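Local coordinates for protein biliverdin reductase (Synechocystis sp., PDB 5B3T) that probably reduces biliverdin to bilirubin with NADPH as cofactor, in the pathway of heme degradation, at residues H140-R144 with R191-L195; K149-F154 with L253-T259. One frame throughout, in Å; residues are numbered along the deposited sequence.

Both contacts belong to the C-terminal alpha/beta domain, beside the Rossmann domain of this Gfo/Idh/MocA family reductase, and their centres lie about 13 Å apart. Along the chain the four segments alternate: 140-144, 149-154, 191-195, 253-259. Helix 137-146 supplies the first segment of contact 1, and strand 153-163, which follows it, begins in the first segment of contact 2. Contact 1 joins that helix to the start of helix 193-196; contact 2 joins neighbouring strands of the mixed sheet. The two touch where I143 CD1 packs 3.8 Å from L253 CD1, so helix 137-146 packs directly against the sheet. R191 in contact 1 reaches toward the cofactor site, whereas contact 2 lies away from it.

Contact 1 (H140-R144 with R191-L195); sequences HQAIR and RFTDL
R144 and F192 bury the most surface where one turn of a regular alpha-helix, H140-R144, meets the approach to a short helix, R191-L195. The first segment is helical throughout, with R144 N bonded to H140 O at 3.0 Å. In the second, R191 and F192 (phi/psi -100/27 and -121/25) precede helix 193-196; F192 holds its N-cap position, and its O accepts L195 N at 2.7 Å. CA atoms stand 7.9 Å apart for R144-F192 and 8.9 Å for H140-R191, a spacing bridged by side chains. The F192 ring (chi1 m) lies against H140 and R144, residues one turn apart: CZ is 3.3 Å from H140 ND1 (H140 chi1 t), and R144 NH1 lies at the ring edge, 3.7 Å from F192 CD1. The two rings meet obliquely, centroids 4.8 Å apart and planes at 38°. I143 CG2 closes in on F192 CE1 at 3.7 Å. R144 reaches across the second segment with chi1 -101°, chi2 -95° and chi3 t: R191 O sits over its guanidinium face, 3.1 Å from NH2 but poorly angled for a hydrogen bond, and L195 CD1 is 3.4 Å from NH1. This is side-chain packing between helices of the C-terminal domain. R191 sends its polar end away, to S187 and to a cation-pi contact with Y105, an NADP(+)-binding residue, while I143 continues onto F251 and L253 of strand 248-255 and F262 of strand 258-263.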
# COMPACT_ATOMS: atom_id res chain seq x y z
N HIS A 140 -11.27 -3.55 1.58
CA HIS A 140 -10.66 -4.88 1.52
C HIS A 140 -11.20 -5.79 2.62
O HIS A 140 -11.49 -6.97 2.38
CB HIS A 140 -9.14 -4.80 1.62
CG HIS A 140 -8.49 -6.14 1.77
ND1 HIS A 140 -8.30 -6.99 0.70
CD2 HIS A 140 -8.03 -6.79 2.86
CE1 HIS A 140 -7.72 -8.10 1.13
NE2 HIS A 140 -7.55 -8.01 2.43
N GLN A 141 -11.32 -5.27 3.84
CA GLN A 141 -11.86 -6.09 4.93
C GLN A 141 -13.33 -6.41 4.70
O GLN A 141 -13.79 -7.50 5.03
CB GLN A 141 -11.66 -5.38 6.27
CG GLN A 141 -10.20 -5.21 6.68
CD GLN A 141 -9.46 -6.53 6.83
OE1 GLN A 141 -10.07 -7.60 6.96
NE2 GLN A 141 -8.13 -6.47 6.82
N ALA A 142 -14.08 -5.46 4.12
CA ALA A 142 -15.48 -5.73 3.80
C ALA A 142 -15.60 -6.84 2.75
O ALA A 142 -16.50 -7.68 2.82
CB ALA A 142 -16.16 -4.45 3.31
N ILE A 143 -14.70 -6.84 1.76
CA ILE A 143 -14.69 -7.91 0.77
C ILE A 143 -14.38 -9.25 1.44
O ILE A 143 -15.05 -10.26 1.20
CB ILE A 143 -13.68 -7.60 -0.36
CG1 ILE A 143 -14.10 -6.36 -1.13
CG2 ILE A 143 -13.55 -8.79 -1.30
CD1 ILE A 143 -13.21 -6.04 -2.31
N ARG A 144 -13.34 -9.27 2.28
CA ARG A 144 -12.98 -10.49 3.00
C ARG A 144 -14.16 -11.02 3.81
O ARG A 144 -14.43 -12.22 3.81
CB ARG A 144 -11.78 -10.22 3.91
CG ARG A 144 -10.45 -10.71 3.37
CD ARG A 144 -10.12 -12.09 3.90
NE ARG A 144 -8.76 -12.49 3.56
CZ ARG A 144 -8.44 -13.22 2.50
NH1 ARG A 144 -9.38 -13.64 1.66
NH2 ARG A 144 -7.17 -13.54 2.27
N ARG A 191 -4.36 -10.23 -2.58
CA ARG A 191 -4.44 -10.58 -1.17
C ARG A 191 -5.66 -11.42 -0.85
O ARG A 191 -6.15 -11.41 0.29
CB ARG A 191 -4.40 -9.31 -0.31
CG ARG A 191 -3.06 -8.60 -0.43
CD ARG A 191 -3.07 -7.21 0.16
NE ARG A 191 -1.80 -6.53 -0.07
CZ ARG A 191 -0.78 -6.54 0.78
NH1 ARG A 191 -0.89 -7.19 1.93
NH2 ARG A 191 0.34 -5.90 0.49
N PHE A 192 -6.16 -12.17 -1.83
CA PHE A 192 -7.18 -13.19 -1.62
C PHE A 192 -6.70 -14.57 -2.06
O PHE A 192 -7.52 -15.43 -2.39
CB PHE A 192 -8.48 -12.81 -2.35
CG PHE A 192 -8.94 -11.40 -2.08
CD1 PHE A 192 -9.65 -11.08 -0.93
CD2 PHE A 192 -8.67 -10.39 -3.00
CE1 PHE A 192 -10.08 -9.78 -0.70
CE2 PHE A 192 -9.09 -9.09 -2.77
CZ PHE A 192 -9.80 -8.79 -1.62
N THR A 193 -5.39 -14.77 -2.07
CA THR A 193 -4.81 -16.05 -2.48
C THR A 193 -5.44 -17.20 -1.71
O THR A 193 -5.54 -18.32 -2.22
CB THR A 193 -3.29 -16.07 -2.26
OG1 THR A 193 -2.68 -14.97 -2.94
CG2 THR A 193 -2.69 -17.37 -2.78
N ASP A 194 -5.88 -16.93 -0.49
CA ASP A 194 -6.51 -17.95 0.35
C ASP A 194 -7.73 -18.54 -0.33
O ASP A 194 -8.08 -19.70 -0.12
CB ASP A 194 -6.89 -17.36 1.71
CG ASP A 194 -7.79 -18.29 2.51
OD1 ASP A 194 -7.58 -19.52 2.44
OD2 ASP A 194 -8.69 -17.78 3.21
N LEU A 195 -8.39 -17.73 -1.16
CA LEU A 195 -9.56 -18.17 -1.87
C LEU A 195 -9.42 -18.29 -3.37
O LEU A 195 -9.94 -19.17 -3.95
CB LEU A 195 -10.69 -17.21 -1.58
CG LEU A 195 -11.21 -17.10 -0.14
CD1 LEU A 195 -11.66 -15.71 0.27
CD2 LEU A 195 -12.34 -18.11 0.01

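Contact 2 (K149-F154 with L253-T259)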
# COMPACT_ATOMS: atom_id res chain seq x y z
N LYS A 149 -19.98 -15.42 0.95
CA LYS A 149 -21.40 -15.39 0.65
C LYS A 149 -21.72 -15.59 -0.83
O LYS A 149 -22.87 -15.91 -1.16
CB LYS A 149 -22.03 -14.07 1.10
CG LYS A 149 -22.01 -13.82 2.61
CD LYS A 149 -22.70 -12.50 2.94
CE LYS A 149 -22.88 -12.30 4.43
NZ LYS A 149 -21.59 -12.38 5.17
N ILE A 150 -20.75 -15.43 -1.73
CA ILE A 150 -21.03 -15.36 -3.16
C ILE A 150 -20.52 -16.58 -3.92
O ILE A 150 -20.51 -16.57 -5.15
CB ILE A 150 -20.49 -14.06 -3.78
CG1 ILE A 150 -18.96 -14.05 -3.77
CG2 ILE A 150 -21.04 -12.85 -3.04
CD1 ILE A 150 -18.37 -12.84 -4.46
N GLY A 151 -20.10 -17.63 -3.21
CA GLY A 151 -19.72 -18.85 -3.90
C GLY A 151 -18.43 -18.72 -4.69
O GLY A 151 -17.52 -17.97 -4.34
N GLU A 152 -18.35 -19.48 -5.79
CA GLU A 152 -17.15 -19.47 -6.62
C GLU A 152 -17.05 -18.16 -7.38
O GLU A 152 -17.91 -17.85 -8.22
CB GLU A 152 -17.16 -20.65 -7.59
CG GLU A 152 -15.87 -20.79 -8.39
CD GLU A 152 -15.99 -21.76 -9.55
OE1 GLU A 152 -17.13 -22.12 -9.92
OE2 GLU A 152 -14.94 -22.17 -10.10
N VAL A 153 -16.01 -17.38 -7.10
CA VAL A 153 -15.78 -16.11 -7.77
C VAL A 153 -15.14 -16.39 -9.13
O VAL A 153 -14.08 -17.01 -9.21
CB VAL A 153 -14.91 -15.18 -6.92
CG1 VAL A 153 -14.79 -13.81 -7.57
CG2 VAL A 153 -15.47 -15.07 -5.51
N PHE A 154 -15.79 -15.92 -10.20
CA PHE A 154 -15.32 -16.19 -11.55
C PHE A 154 -14.96 -14.95 -12.35
O PHE A 154 -14.27 -15.07 -13.37
CB PHE A 154 -16.38 -16.98 -12.34
CG PHE A 154 -17.73 -16.33 -12.38
CD1 PHE A 154 -18.03 -15.38 -13.35
CD2 PHE A 154 -18.72 -16.67 -11.46
CE1 PHE A 154 -19.27 -14.77 -13.39
CE2 PHE A 154 -19.96 -16.06 -11.50
CZ PHE A 154 -20.24 -15.11 -12.46
N LEU A 253 -16.89 -7.99 -7.82
CA LEU A 253 -16.55 -9.41 -7.83
C LEU A 253 -17.83 -10.21 -8.06
O LEU A 253 -18.78 -10.11 -7.27
CB LEU A 253 -15.86 -9.83 -6.53
CG LEU A 253 -14.60 -9.05 -6.14
CD1 LEU A 253 -14.92 -7.90 -5.19
CD2 LEU A 253 -13.54 -9.96 -5.54
N HIS A 254 -17.85 -11.01 -9.12
CA HIS A 254 -19.01 -11.82 -9.48
C HIS A 254 -18.76 -13.26 -9.08
O HIS A 254 -17.76 -13.86 -9.49
CB HIS A 254 -19.29 -11.73 -10.98
CG HIS A 254 -19.67 -10.37 -11.46
ND1 HIS A 254 -20.91 -9.82 -11.22
CD2 HIS A 254 -18.99 -9.45 -12.19
CE1 HIS A 254 -20.97 -8.61 -11.77
NE2 HIS A 254 -19.82 -8.37 -12.36
N GLY A 255 -19.67 -13.82 -8.29
CA GLY A 255 -19.62 -15.23 -7.94
C GLY A 255 -20.93 -15.91 -8.29
O GLY A 255 -21.94 -15.23 -8.49
N ASP A 256 -20.94 -17.25 -8.38
CA ASP A 256 -22.17 -17.90 -8.81
C ASP A 256 -23.26 -17.90 -7.74
O ASP A 256 -24.36 -18.38 -8.02
CB ASP A 256 -21.89 -19.33 -9.28
CG ASP A 256 -21.26 -20.21 -8.22
OD1 ASP A 256 -21.23 -19.82 -7.03
OD2 ASP A 256 -20.78 -21.31 -8.58
N ARG A 257 -22.98 -17.38 -6.55
CA ARG A 257 -24.01 -17.18 -5.53
C ARG A 257 -24.25 -15.72 -5.21
O ARG A 257 -25.09 -15.42 -4.35
CB ARG A 257 -23.66 -17.94 -4.25
CG ARG A 257 -23.75 -19.45 -4.38
CD ARG A 257 -23.41 -20.15 -3.07
NE ARG A 257 -22.90 -21.50 -3.31
CZ ARG A 257 -22.53 -22.34 -2.35
NH1 ARG A 257 -22.60 -21.98 -1.08
NH2 ARG A 257 -22.08 -23.55 -2.67
N GLY A 258 -23.56 -14.80 -5.87
CA GLY A 258 -23.80 -13.39 -5.63
C GLY A 258 -22.72 -12.52 -6.23
O GLY A 258 -21.67 -13.00 -6.68
N THR A 259 -22.98 -11.22 -6.21
CA THR A 259 -22.06 -10.20 -6.69
C THR A 259 -21.80 -9.18 -5.59
O THR A 259 -22.74 -8.73 -4.91
CB THR A 259 -22.61 -9.49 -7.94
OG1 THR A 259 -22.56 -10.39 -9.06
CG2 THR A 259 -21.80 -8.24 -8.26
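A tight two-residue beta hairpin, turning through a type I turn from G255 to G258, joins strands 248-255 and 258-263 here, and residues 149-154 lie along it as strand 153-163 begins. L253 starts the packing: its CB is 4.3 Å from V153 CG1 and 4.4 Å from I150 CD1. H254 O accepts F154 N at 2.9 Å and lies over one face of the F154 ring. At G255 the strands form an antiparallel, non-hydrogen-bonded pair with V153, CA atoms 3.9 Å apart; G255 CA also makes CA-H...O contacts to I150 O (3.2 Å) and E152 O (3.1 Å), and a CB here would collide with I150 O. D256 then joins E152 twice, through D256 N to E152 O (3.1 Å) and E152 N to D256 OD1 (3.2 Å), although the carboxylates come within 4.0 Å (E152 OE1 to D256 OD2). R257 N donates to I150 O at 3.0 Å. G258 N closes the turn on G255 O (3.1 Å), and G255 N bonds G258 O (2.7 Å), which rests 3.3 Å from I150 CB; a G258 side chain would jam against the preceding carbonyl. Across the hairpin, T259 OG1 meets H254 ND1 in a 2.8 Å hydrogen bond.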